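Local coordinates for protein titin heart isoform N2-B (PDB 2BK8) that forms an immunoglobulin-like domain of the giant muscle protein titin at the M-band, where it probably has a structural role, at residues A[9-12]-A[18-21]; A[23-28]-A[32-37]; A[47-52]-A[58-63]. All coordinates share one frame; numbering follows the deposited sequence. Where two conformers were deposited one is given.

Interaction 1 (A[9-12]-A[18-21])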
ATOM      1  N   MET A   9      -5.458   6.901   2.347  1.00 36.21           N
ATOM      2  CA  MET A   9      -6.491   6.876   3.410  1.00 33.32           C
ATOM      3  C   MET A   9      -6.557   5.557   4.213  1.00 34.52           C
ATOM      4  O   MET A   9      -6.271   4.462   3.680  1.00 35.33           O
ATOM      5  CB  MET A   9      -7.874   7.147   2.817  1.00 32.58           C
ATOM      6  CG  MET A   9      -7.979   8.344   1.903  1.00 33.83           C
ATOM      7  SD  MET A   9      -7.425   9.888   2.677  1.00 35.28           S
ATOM      8  CE  MET A   9      -8.711  10.249   3.873  1.00 33.82           C
ATOM      9  N   HIS A  10      -6.944   5.657   5.487  1.00 32.59           N
ATOM     10  CA  HIS A  10      -7.108   4.463   6.341  1.00 34.38           C
ATOM     11  C   HIS A  10      -8.313   3.673   5.823  1.00 36.61           C
ATOM     12  O   HIS A  10      -9.140   4.242   5.083  1.00 36.67           O
ATOM     13  CB  HIS A  10      -7.331   4.848   7.826  1.00 33.65           C
ATOM     14  CG  HIS A  10      -6.250   5.721   8.411  1.00 34.10           C
ATOM     15  ND1 HIS A  10      -4.907   5.408   8.318  1.00 34.81           N
ATOM     16  CD2 HIS A  10      -6.322   6.868   9.126  1.00 37.37           C
ATOM     17  CE1 HIS A  10      -4.199   6.350   8.919  1.00 36.42           C
ATOM     18  NE2 HIS A  10      -5.031   7.247   9.421  1.00 36.38           N
ATOM     19  N   ALA A  11      -8.432   2.410   6.266  1.00 36.26           N
ATOM     20  CA  ALA A  11      -9.587   1.528   5.978  1.00 35.30           C
ATOM     21  C   ALA A  11      -9.946   0.582   7.139  1.00 36.73           C
ATOM     22  O   ALA A  11      -9.062   0.171   7.906  1.00 36.48           O
ATOM     23  CB  ALA A  11      -9.294   0.705   4.711  1.00 37.15           C
ATOM     24  N   VAL A  12     -11.232   0.254   7.249  1.00 33.18           N
ATOM     25  CA  VAL A  12     -11.732  -0.835   8.126  1.00 34.43           C
ATOM     26  C   VAL A  12     -11.958  -2.078   7.262  1.00 34.36           C
ATOM     27  O   VAL A  12     -12.657  -2.015   6.245  1.00 35.71           O
ATOM     28  CB  VAL A  12     -13.040  -0.464   8.841  1.00 32.92           C
ATOM     29  CG1 VAL A  12     -13.630  -1.696   9.596  1.00 34.57           C
ATOM     30  CG2 VAL A  12     -12.832   0.672   9.831  1.00 35.15           C
ATOM     31  N   HIS A  18     -12.457  -7.590   1.773  1.00 34.94           N
ATOM     32  CA  HIS A  18     -11.251  -6.955   1.242  1.00 35.57           C
ATOM     33  C   HIS A  18     -11.180  -5.440   1.562  1.00 35.79           C
ATOM     34  O   HIS A  18     -12.196  -4.843   1.963  1.00 35.17           O
ATOM     35  CB  HIS A  18     -11.148  -7.226  -0.280  1.00 37.14           C
ATOM     36  CG  HIS A  18     -12.129  -6.446  -1.119  1.00 39.54           C
ATOM     37  ND1 HIS A  18     -13.363  -6.935  -1.466  1.00 38.68           N
ATOM     38  CD2 HIS A  18     -12.041  -5.224  -1.698  1.00 37.62           C
ATOM     39  CE1 HIS A  18     -14.008  -6.052  -2.209  1.00 38.43           C
ATOM     40  NE2 HIS A  18     -13.219  -5.007  -2.378  1.00 36.60           N
ATOM     41  N   VAL A  19      -9.999  -4.821   1.402  1.00 35.35           N
ATOM     42  CA  VAL A  19      -9.861  -3.352   1.416  1.00 39.15           C
ATOM     43  C   VAL A  19      -8.894  -2.961   0.294  1.00 36.73           C
ATOM     44  O   VAL A  19      -8.190  -3.832  -0.234  1.00 37.90           O
ATOM     45  CB  VAL A  19      -9.349  -2.762   2.775  1.00 40.91           C
ATOM     46  CG1 VAL A  19     -10.264  -3.177   3.943  1.00 45.02           C
ATOM     47  CG2 VAL A  19      -7.877  -3.123   3.030  1.00 40.49           C
ATOM     48  N   LYS A  20      -8.837  -1.673  -0.065  1.00 38.77           N
ATOM     49  CA  LYS A  20      -7.877  -1.171  -1.054  1.00 37.78           C
ATOM     50  C   LYS A  20      -7.148   0.038  -0.517  1.00 36.59           C
ATOM     51  O   LYS A  20      -7.705   0.789   0.305  1.00 35.33           O
ATOM     52  CB  LYS A  20      -8.613  -0.768  -2.351  0.50 37.85           C
ATOM     53  CG  LYS A  20      -9.765   0.235  -2.137  0.50 38.04           C
ATOM     54  CD  LYS A  20     -10.248   0.917  -3.433  0.50 40.46           C
ATOM     55  CE  LYS A  20     -10.843   2.321  -3.176  0.50 37.75           C
ATOM     56  NZ  LYS A  20     -11.653   2.418  -1.918  0.50 35.58           N
ATOM     57  N   TYR A  21      -5.922   0.229  -1.005  1.00 36.69           N
ATOM     58  CA  TYR A  21      -5.142   1.432  -0.762  1.00 35.30           C
ATOM     59  C   TYR A  21      -4.680   2.025  -2.112  1.00 36.68           C
ATOM     60  O   TYR A  21      -4.164   1.317  -2.975  1.00 36.42           O
ATOM     61  CB  TYR A  21      -3.926   1.161   0.153  1.00 36.61           C
ATOM     62  CG  TYR A  21      -4.365   0.747   1.533  1.00 34.39           C
ATOM     63  CD1 TYR A  21      -4.813   1.701   2.472  1.00 34.05           C
ATOM     64  CD2 TYR A  21      -4.414  -0.609   1.892  1.00 37.10           C
ATOM     65  CE1 TYR A  21      -5.261   1.297   3.749  1.00 35.74           C
ATOM     66  CE2 TYR A  21      -4.827  -0.986   3.137  1.00 37.24           C
ATOM     67  CZ  TYR A  21      -5.272  -0.039   4.053  1.00 38.50           C
ATOM     68  OH  TYR A  21      -5.724  -0.479   5.285  1.00 36.76           O
TER
HETATM   69  O   HOH W   1      -7.776   3.279   1.641  1.00 28.12           O

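Interaction 2 (A[23-28]-A[32-37])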
ATOM      1  N   CYS A  23      -2.368   5.083  -3.891  1.00 34.94           N
ATOM      2  CA  CYS A  23      -1.345   6.104  -3.708  1.00 34.26           C
ATOM      3  C   CYS A  23      -1.003   6.740  -5.055  1.00 32.39           C
ATOM      4  O   CYS A  23      -0.513   6.068  -5.973  1.00 34.18           O
ATOM      5  CB  CYS A  23      -0.082   5.511  -3.040  1.00 32.11           C
ATOM      6  SG  CYS A  23       1.279   6.772  -2.786  1.00 35.24           S
ATOM      7  N   LYS A  24      -1.253   8.041  -5.170  1.00 35.50           N
ATOM      8  CA  LYS A  24      -0.952   8.777  -6.399  1.00 34.52           C
ATOM      9  C   LYS A  24       0.436   9.482  -6.347  1.00 33.75           C
ATOM     10  O   LYS A  24       0.731  10.203  -5.395  1.00 34.20           O
ATOM     11  CB  LYS A  24      -2.104   9.778  -6.679  1.00 35.92           C
ATOM     12  CG  LYS A  24      -2.210  10.287  -8.087  1.00 38.24           C
ATOM     13  CD  LYS A  24      -3.434  11.197  -8.222  1.00 36.40           C
ATOM     14  CE  LYS A  24      -3.331  12.059  -9.459  1.00 35.52           C
ATOM     15  NZ  LYS A  24      -4.279  13.213  -9.480  1.00 32.88           N
ATOM     16  N   ILE A  25       1.285   9.201  -7.331  1.00 32.29           N
ATOM     17  CA  ILE A  25       2.667   9.737  -7.375  1.00 33.95           C
ATOM     18  C   ILE A  25       2.828  10.952  -8.283  1.00 32.58           C
ATOM     19  O   ILE A  25       2.365  10.954  -9.426  1.00 29.60           O
ATOM     20  CB  ILE A  25       3.677   8.580  -7.704  1.00 36.77           C
ATOM     21  CG1 ILE A  25       3.658   7.549  -6.570  1.00 39.64           C
ATOM     22  CG2 ILE A  25       5.099   9.104  -7.784  1.00 34.88           C
ATOM     23  CD1 ILE A  25       3.473   6.071  -6.998  1.00 41.07           C
ATOM     24  N   GLU A  26       3.477  11.996  -7.747  1.00 24.62           N
ATOM     25  CA  GLU A  26       3.841  13.181  -8.533  1.00 27.71           C
ATOM     26  C   GLU A  26       5.252  13.001  -9.083  1.00 28.52           C
ATOM     27  O   GLU A  26       6.144  12.510  -8.378  1.00 28.74           O
ATOM     28  CB  GLU A  26       3.732  14.432  -7.672  1.00 26.15           C
ATOM     29  CG  GLU A  26       2.367  14.759  -7.054  1.00 34.51           C
ATOM     30  CD  GLU A  26       1.186  14.813  -8.051  1.00 39.28           C
ATOM     31  OE1 GLU A  26       1.279  15.507  -9.087  1.00 41.01           O
ATOM     32  OE2 GLU A  26       0.136  14.192  -7.753  1.00 38.50           O
ATOM     33  N   ASN A  27       5.449  13.425 -10.336  1.00 29.34           N
ATOM     34  CA  ASN A  27       6.747  13.403 -11.039  1.00 31.73           C
ATOM     35  C   ASN A  27       7.404  12.017 -11.136  1.00 33.68           C
ATOM     36  O   ASN A  27       8.632  11.869 -11.020  1.00 32.38           O
ATOM     37  CB  ASN A  27       7.725  14.463 -10.491  1.00 29.74           C
ATOM     38  CG  ASN A  27       7.100  15.847 -10.363  1.00 34.28           C
ATOM     39  OD1 ASN A  27       6.977  16.581 -11.346  1.00 27.16           O
ATOM     40  ND2 ASN A  27       6.757  16.233  -9.131  1.00 31.47           N
ATOM     41  N   TYR A  28       6.554  11.004 -11.317  1.00 32.51           N
ATOM     42  CA  TYR A  28       6.984   9.680 -11.758  1.00 34.21           C
ATOM     43  C   TYR A  28       7.640   9.726 -13.153  1.00 35.32           C
ATOM     44  O   TYR A  28       7.373  10.636 -13.963  1.00 37.23           O
ATOM     45  CB  TYR A  28       5.788   8.717 -11.742  1.00 34.55           C
ATOM     46  CG  TYR A  28       4.663   9.117 -12.675  1.00 33.09           C
ATOM     47  CD1 TYR A  28       4.645   8.686 -14.000  1.00 32.14           C
ATOM     48  CD2 TYR A  28       3.633   9.957 -12.242  1.00 28.60           C
ATOM     49  CE1 TYR A  28       3.622   9.073 -14.860  1.00 31.26           C
ATOM     50  CE2 TYR A  28       2.604  10.325 -13.085  1.00 26.39           C
ATOM     51  CZ  TYR A  28       2.596   9.891 -14.386  1.00 29.91           C
ATOM     52  OH  TYR A  28       1.581  10.272 -15.241  1.00 33.04           O
ATOM     53  N   THR A  32      10.758   4.837 -12.179  1.00 34.56           N
ATOM     54  CA  THR A  32       9.969   4.665 -10.960  1.00 36.22           C
ATOM     55  C   THR A  32       9.601   3.190 -10.703  1.00 35.31           C
ATOM     56  O   THR A  32       9.057   2.538 -11.594  1.00 35.14           O
ATOM     57  CB  THR A  32       8.686   5.524 -11.022  1.00 35.33           C
ATOM     58  OG1 THR A  32       9.047   6.889 -11.272  1.00 31.47           O
ATOM     59  CG2 THR A  32       7.910   5.432  -9.718  1.00 39.43           C
ATOM     60  N   GLN A  33       9.919   2.681  -9.503  1.00 36.63           N
ATOM     61  CA  GLN A  33       9.551   1.317  -9.033  1.00 38.21           C
ATOM     62  C   GLN A  33       8.817   1.421  -7.681  1.00 36.59           C
ATOM     63  O   GLN A  33       9.253   2.144  -6.791  1.00 34.75           O
ATOM     64  CB  GLN A  33      10.786   0.397  -8.888  1.00 38.54           C
ATOM     65  CG  GLN A  33      10.465  -1.000  -8.262  1.00 42.58           C
ATOM     66  CD  GLN A  33      11.699  -1.848  -7.961  1.00 45.01           C
ATOM     67  OE1 GLN A  33      12.454  -1.572  -7.013  1.00 49.51           O
ATOM     68  NE2 GLN A  33      11.902  -2.899  -8.760  1.00 49.74           N
ATOM     69  N   VAL A  34       7.733   0.657  -7.509  1.00 35.81           N
ATOM     70  CA  VAL A  34       6.914   0.744  -6.283  1.00 35.23           C
ATOM     71  C   VAL A  34       6.928  -0.581  -5.555  1.00 35.43           C
ATOM     72  O   VAL A  34       6.814  -1.630  -6.199  1.00 32.68           O
ATOM     73  CB  VAL A  34       5.436   1.061  -6.627  1.00 35.77           C
ATOM     74  CG1 VAL A  34       4.532   1.020  -5.357  1.00 35.63           C
ATOM     75  CG2 VAL A  34       5.338   2.388  -7.338  1.00 38.33           C
ATOM     76  N   THR A  35       7.137  -0.535  -4.235  1.00 32.96           N
ATOM     77  CA  THR A  35       7.070  -1.752  -3.402  1.00 34.86           C
ATOM     78  C   THR A  35       6.196  -1.450  -2.176  1.00 36.76           C
ATOM     79  O   THR A  35       6.376  -0.423  -1.502  1.00 34.16           O
ATOM     80  CB  THR A  35       8.494  -2.207  -2.925  1.00 34.34           C
ATOM     81  OG1 THR A  35       9.381  -2.344  -4.052  1.00 34.79           O
ATOM     82  CG2 THR A  35       8.441  -3.547  -2.179  1.00 36.84           C
ATOM     83  N   TRP A  36       5.265  -2.356  -1.868  1.00 33.64           N
ATOM     84  CA  TRP A  36       4.433  -2.218  -0.652  1.00 34.83           C
ATOM     85  C   TRP A  36       4.945  -3.110   0.496  1.00 33.80           C
ATOM     86  O   TRP A  36       5.552  -4.163   0.251  1.00 33.69           O
ATOM     87  CB  TRP A  36       2.976  -2.577  -0.952  1.00 33.73           C
ATOM     88  CG  TRP A  36       2.250  -1.639  -1.877  1.00 35.19           C
ATOM     89  CD1 TRP A  36       2.335  -1.601  -3.239  1.00 34.77           C
ATOM     90  CD2 TRP A  36       1.333  -0.595  -1.497  1.00 35.80           C
ATOM     91  NE1 TRP A  36       1.508  -0.609  -3.732  1.00 34.44           N
ATOM     92  CE2 TRP A  36       0.878   0.013  -2.687  1.00 29.48           C
ATOM     93  CE3 TRP A  36       0.824  -0.145  -0.259  1.00 35.23           C
ATOM     94  CZ2 TRP A  36      -0.091   1.053  -2.695  1.00 33.76           C
ATOM     95  CZ3 TRP A  36      -0.122   0.901  -0.251  1.00 35.76           C
ATOM     96  CH2 TRP A  36      -0.561   1.508  -1.486  1.00 34.38           C
ATOM     97  N   TYR A  37       4.692  -2.681   1.738  1.00 32.90           N
ATOM     98  CA  TYR A  37       5.032  -3.457   2.950  1.00 33.67           C
ATOM     99  C   TYR A  37       3.845  -3.494   3.920  1.00 35.60           C
ATOM    100  O   TYR A  37       3.090  -2.536   4.026  1.00 37.12           O
ATOM    101  CB  TYR A  37       6.258  -2.886   3.681  1.00 33.04           C
ATOM    102  CG  TYR A  37       7.542  -2.821   2.864  1.00 32.11           C
ATOM    103  CD1 TYR A  37       8.585  -3.742   3.054  1.00 29.79           C
ATOM    104  CD2 TYR A  37       7.732  -1.801   1.920  1.00 32.80           C
ATOM    105  CE1 TYR A  37       9.764  -3.660   2.303  1.00 33.38           C
ATOM    106  CE2 TYR A  37       8.860  -1.740   1.175  1.00 33.02           C
ATOM    107  CZ  TYR A  37       9.878  -2.659   1.350  1.00 32.87           C
ATOM    108  OH  TYR A  37      11.034  -2.523   0.573  1.00 34.88           O
TER

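Interaction 3 (A[47-52]-A[58-63])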
ATOM      1  N   GLU A  47      -2.085 -15.181  -3.816  1.00 41.40           N
ATOM      2  CA  GLU A  47      -3.490 -15.424  -3.498  1.00 42.76           C
ATOM      3  C   GLU A  47      -4.026 -14.353  -2.535  1.00 41.06           C
ATOM      4  O   GLU A  47      -5.222 -14.085  -2.501  1.00 42.13           O
ATOM      5  CB  GLU A  47      -3.668 -16.824  -2.910  1.00 42.15           C
ATOM      6  CG  GLU A  47      -3.463 -17.959  -3.919  1.00 46.22           C
ATOM      7  CD  GLU A  47      -3.610 -19.348  -3.314  1.00 46.73           C
ATOM      8  OE1 GLU A  47      -4.154 -19.478  -2.185  1.00 50.36           O
ATOM      9  OE2 GLU A  47      -3.186 -20.323  -3.978  1.00 50.07           O
ATOM     10  N   LYS A  48      -3.126 -13.706  -1.797  1.00 38.90           N
ATOM     11  CA  LYS A  48      -3.514 -12.739  -0.762  1.00 36.61           C
ATOM     12  C   LYS A  48      -3.567 -11.261  -1.202  1.00 34.71           C
ATOM     13  O   LYS A  48      -4.447 -10.524  -0.722  1.00 36.16           O
ATOM     14  CB  LYS A  48      -2.586 -12.896   0.451  1.00 35.50           C
ATOM     15  CG  LYS A  48      -2.832 -11.954   1.620  1.00 33.84           C
ATOM     16  CD  LYS A  48      -4.065 -12.346   2.429  1.00 35.26           C
ATOM     17  CE  LYS A  48      -4.296 -11.424   3.631  1.00 34.32           C
ATOM     18  NZ  LYS A  48      -5.472 -11.929   4.453  1.00 34.90           N
ATOM     19  N   TYR A  49      -2.605 -10.812  -2.032  1.00 35.46           N
ATOM     20  CA  TYR A  49      -2.468  -9.388  -2.439  1.00 35.64           C
ATOM     21  C   TYR A  49      -2.550  -9.168  -3.959  1.00 37.27           C
ATOM     22  O   TYR A  49      -1.913  -9.903  -4.722  1.00 39.04           O
ATOM     23  CB  TYR A  49      -1.136  -8.769  -1.935  1.00 35.17           C
ATOM     24  CG  TYR A  49      -0.904  -8.933  -0.458  1.00 33.01           C
ATOM     25  CD1 TYR A  49      -1.661  -8.222   0.470  1.00 34.38           C
ATOM     26  CD2 TYR A  49       0.085  -9.799   0.019  1.00 35.33           C
ATOM     27  CE1 TYR A  49      -1.443  -8.374   1.851  1.00 32.56           C
ATOM     28  CE2 TYR A  49       0.304  -9.959   1.397  1.00 33.81           C
ATOM     29  CZ  TYR A  49      -0.469  -9.260   2.294  1.00 32.03           C
ATOM     30  OH  TYR A  49      -0.251  -9.387   3.652  1.00 33.14           O
ATOM     31  N   GLU A  50      -3.305  -8.143  -4.386  1.00 35.36           N
ATOM     32  CA  GLU A  50      -3.429  -7.803  -5.809  1.00 35.08           C
ATOM     33  C   GLU A  50      -2.805  -6.408  -5.936  1.00 34.35           C
ATOM     34  O   GLU A  50      -3.348  -5.442  -5.401  1.00 35.61           O
ATOM     35  CB  GLU A  50      -4.902  -7.812  -6.294  1.00 36.15           C
ATOM     36  CG  GLU A  50      -5.094  -7.679  -7.796  1.00 38.74           C
ATOM     37  CD  GLU A  50      -6.554  -7.360  -8.232  1.00 40.89           C
ATOM     38  OE1 GLU A  50      -7.512  -7.688  -7.510  1.00 40.62           O
ATOM     39  OE2 GLU A  50      -6.735  -6.762  -9.321  1.00 51.12           O
ATOM     40  N   ILE A  51      -1.638  -6.342  -6.591  1.00 34.53           N
ATOM     41  CA  ILE A  51      -0.815  -5.128  -6.603  1.00 35.92           C
ATOM     42  C   ILE A  51      -0.577  -4.726  -8.041  1.00 34.74           C
ATOM     43  O   ILE A  51      -0.145  -5.539  -8.876  1.00 32.65           O
ATOM     44  CB  ILE A  51       0.554  -5.345  -5.905  1.00 36.84           C
ATOM     45  CG1 ILE A  51       0.366  -5.768  -4.438  1.00 40.00           C
ATOM     46  CG2 ILE A  51       1.417  -4.059  -5.949  1.00 38.00           C
ATOM     47  CD1 ILE A  51       1.667  -6.263  -3.763  1.00 39.38           C
ATOM     48  N   THR A  52      -0.850  -3.447  -8.318  1.00 33.62           N
ATOM     49  CA  THR A  52      -0.608  -2.897  -9.653  1.00 31.05           C
ATOM     50  C   THR A  52       0.054  -1.507  -9.562  1.00 33.23           C
ATOM     51  O   THR A  52      -0.146  -0.766  -8.596  1.00 34.13           O
ATOM     52  CB  THR A  52      -1.907  -2.806 -10.503  1.00 32.09           C
ATOM     53  OG1 THR A  52      -2.886  -2.049  -9.777  1.00 33.74           O
ATOM     54  CG2 THR A  52      -2.491  -4.221 -10.801  1.00 31.11           C
ATOM     55  N   ALA A  58      -0.416   3.819  -7.884  1.00 34.13           N
ATOM     56  CA  ALA A  58      -0.184   2.538  -7.178  1.00 34.10           C
ATOM     57  C   ALA A  58      -1.423   2.064  -6.411  1.00 35.59           C
ATOM     58  O   ALA A  58      -2.022   2.811  -5.620  1.00 34.29           O
ATOM     59  CB  ALA A  58       1.018   2.662  -6.222  1.00 33.38           C
ATOM     60  N   ILE A  59      -1.791   0.797  -6.603  1.00 34.22           N
ATOM     61  CA  ILE A  59      -2.974   0.226  -5.953  1.00 36.46           C
ATOM     62  C   ILE A  59      -2.654  -1.125  -5.295  1.00 35.94           C
ATOM     63  O   ILE A  59      -2.113  -2.041  -5.939  1.00 36.34           O
ATOM     64  CB  ILE A  59      -4.185   0.078  -6.945  1.00 37.82           C
ATOM     65  CG1 ILE A  59      -4.524   1.404  -7.637  1.00 38.41           C
ATOM     66  CG2 ILE A  59      -5.386  -0.563  -6.249  1.00 38.76           C
ATOM     67  CD1 ILE A  59      -5.686   1.298  -8.673  1.00 38.33           C
ATOM     68  N   LEU A  60      -2.934  -1.211  -4.000  1.00 36.74           N
ATOM     69  CA  LEU A  60      -2.851  -2.454  -3.236  1.00 35.69           C
ATOM     70  C   LEU A  60      -4.241  -2.913  -2.805  1.00 35.67           C
ATOM     71  O   LEU A  60      -4.958  -2.211  -2.107  1.00 33.98           O
ATOM     72  CB  LEU A  60      -1.941  -2.305  -1.984  1.00 33.86           C
ATOM     73  CG  LEU A  60      -2.033  -3.481  -0.982  1.00 34.66           C
ATOM     74  CD1 LEU A  60      -1.400  -4.780  -1.537  1.00 35.78           C
ATOM     75  CD2 LEU A  60      -1.366  -3.092   0.361  1.00 35.85           C
ATOM     76  N   TYR A  61      -4.618  -4.117  -3.215  1.00 34.24           N
ATOM     77  CA  TYR A  61      -5.851  -4.749  -2.742  1.00 37.77           C
ATOM     78  C   TYR A  61      -5.521  -5.921  -1.827  1.00 37.11           C
ATOM     79  O   TYR A  61      -4.812  -6.847  -2.230  1.00 37.47           O
ATOM     80  CB  TYR A  61      -6.692  -5.229  -3.911  1.00 39.48           C
ATOM     81  CG  TYR A  61      -7.718  -4.235  -4.383  1.00 45.20           C
ATOM     82  CD1 TYR A  61      -7.333  -3.137  -5.132  1.00 46.64           C
ATOM     83  CD2 TYR A  61      -9.065  -4.390  -4.083  1.00 43.39           C
ATOM     84  CE1 TYR A  61      -8.260  -2.215  -5.582  1.00 48.92           C
ATOM     85  CE2 TYR A  61     -10.014  -3.463  -4.522  1.00 47.86           C
ATOM     86  CZ  TYR A  61      -9.595  -2.371  -5.266  1.00 46.81           C
ATOM     87  OH  TYR A  61     -10.495  -1.438  -5.759  1.00 47.47           O
ATOM     88  N   VAL A  62      -6.044  -5.868  -0.599  1.00 37.38           N
ATOM     89  CA  VAL A  62      -5.864  -6.969   0.388  1.00 37.43           C
ATOM     90  C   VAL A  62      -7.106  -7.844   0.503  1.00 37.92           C
ATOM     91  O   VAL A  62      -8.172  -7.321   0.817  1.00 38.52           O
ATOM     92  CB  VAL A  62      -5.567  -6.420   1.810  1.00 36.82           C
ATOM     93  CG1 VAL A  62      -5.295  -7.602   2.779  1.00 38.70           C
ATOM     94  CG2 VAL A  62      -4.391  -5.411   1.799  1.00 37.60           C
ATOM     95  N   LYS A  63      -6.960  -9.163   0.262  1.00 36.20           N
ATOM     96  CA  LYS A  63      -8.054 -10.157   0.205  1.00 35.66           C
ATOM     97  C   LYS A  63      -8.198 -11.028   1.462  1.00 33.99           C
ATOM     98  O   LYS A  63      -7.260 -11.133   2.247  1.00 33.74           O
ATOM     99  CB  LYS A  63      -7.853 -11.089  -0.997  0.50 36.74           C
ATOM    100  CG  LYS A  63      -8.169 -10.468  -2.348  0.50 35.13           C
ATOM    101  CD  LYS A  63      -7.512  -9.102  -2.514  0.50 31.99           C
ATOM    102  CE  LYS A  63      -8.518  -8.138  -3.076  0.50 30.46           C
ATOM    103  NZ  LYS A  63      -7.842  -6.970  -3.682  0.50 32.93           N
TER
HETATM  104  O   HOH W   2      -4.245  -3.739  -7.675  1.00 27.90           O

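Interaction 1 (A[9-12]-A[18-21])
Tyr21 brings its ring up against segment 9-12 with CG beside the backbone N and opposite the carbonyl carbon (chi1 -65°). A similar torsion at Val19 places CG1 beside the backbone N (chi1 -57°), where it lies 3.5 Å from Val12 O. The two segments run nearly antiparallel but too far apart to pair, the CA atoms of Ala11 and Val19 being 6.7 Å from each other, and side chains and a water fill the interval. Ala11 CB points into it and meets Val19 CB at 4.0 Å. It also approaches the phenol end of Tyr21 obliquely, with the hydroxyl OH 3.8 Å away. Farther back, Met9 O sits at the edge of the Tyr21 ring, close to its plane, 3.3 Å from CE1. The same carbonyl accepts a hydrogen bond of 2.8 Å from a water that also donates to Lys20 O, so one water spans the split between the two backbones. The buried hydroxyl of Tyr21 is hydrogen-bonded to Glu89 O, which ties the end of the ring to strand 83-92. A phenylalanine here would probably leave Glu89 O without that mate and thin the cover beside Ala11 CB. The ring also meets that of Tyr73, their planes about 20° apart. The two segments are strands A' and B of an I-set domain: Ala11 makes backbone hydrogen bonds with Glu89 and Phe91 of strand 83-92, whereas Val19 and Tyr21 pair with Val62 and Leu60 of strand 57-62, putting the two in opposite sheets of the sandwich.

Interaction 2 (A[23-28]-A[32-37])
Segments 23-28 and 32-37 come together where the chain turns, Tyr28 and Thr32 having CA atoms 5.9 Å apart, and then diverge into the two facing sheets. Asn27, with left-handed backbone angles (phi 57°, psi 37°), starts the bend after strand 19-26. By Ile25 and Val34 the CA atoms are 10.0 Å apart, a spacing that side chains bridge without backbone pairing. At the turn Thr32 OG1 lies 3.5 Å from Tyr28 CA; this oxygen also takes a hydrogen bond from the backbone N of Asp29, which probably fixes the rotation of the threonine. The Tyr28 ring leaves the contact and meets Ile25 O in plane at its edge. Deeper in, Ile25 CD1 and Val34 CG2 touch at 4.1 Å as the two side chains slide past each other in opposite directions. Ile25 reaches this position with a chi2 of 129°, near eclipsed, which suggests some strain. At the far end Cys23 CB approaches Trp36 CH2 obliquely at 4.3 Å, the indole reaching across a CA-CA gap of 10.6 Å between Cys23 and Trp36. These two are the core cysteine of strand B and the tryptophan of strand C found in immunoglobulin folds. Cys75 and Val77 of strand 71-78, Ala58 and Leu60 of strand 57-62, and Tyr53 of strand 49-54 pack around this B-C contact.

Interaction 3 (A[47-52]-A[58-63])
Leu60 packs its CD1 tightly against Ile51 CG1, at 3.5 Å, on the inward face of this antiparallel hairpin. The same methyl lies 4.0 Å from Tyr49 CD1, and farther along Val62 CG1 rests obliquely beside the Tyr49 ring, 4.0 Å from CE1. Each side chain here runs alongside its mate. Lys48 lies at the end: its CG sits over the centre of one Tyr49 ring face, and a bend at chi2 (75°) brings NZ round to give Lys63 O a hydrogen bond of 2.9 Å, while Asp69 takes the same ammonium in a salt bridge. The outward face is looser. Glu50 CB and Tyr61 CB touch at 3.9 Å, but the Tyr61 ring runs off to the strand 19-26 side, and Glu50 OE1 and Lys63 NZ form only a long salt bridge, also of 3.9 Å. Thr52 OG1 shares a water with Ile59 O. Between the faces the backbones hold firm: Glu50 with Tyr61 and Thr52 with Ile59 are hydrogen-bonded pairs, and Lys63 N adds a bond to Lys48 O. Strand 49-54 is an edge strand of its sheet, whereas strand 57-62 pairs on its other side with strand 19-26, as D, E and B do in an immunoglobulin sandwich; Trp36 of strand 33-38 and Tyr73 of strand 71-78 pack on the inward face from the opposite sheet.

How the interactions relate
From the N terminus the contacts follow in series, with none enclosing or crossing another. Interaction 1 closes the turn between strands 11-13 and 19-26, interaction 2 the turn from strand 19-26 into strand 33-38, and interaction 3 the hairpin of strands 49-54 and 57-62. The first two span the two sheets; the third lies within one. Strand 19-26 carries interactions 1 and 2 at opposite ends, their centres about 17 Å apart. It pairs with strand 57-62, where Cys23 N meets Ala58 O. Trp36 links all three, touching Tyr21 of interaction 1 and Ile51 and Leu60 of interaction 3 in the sandwich core.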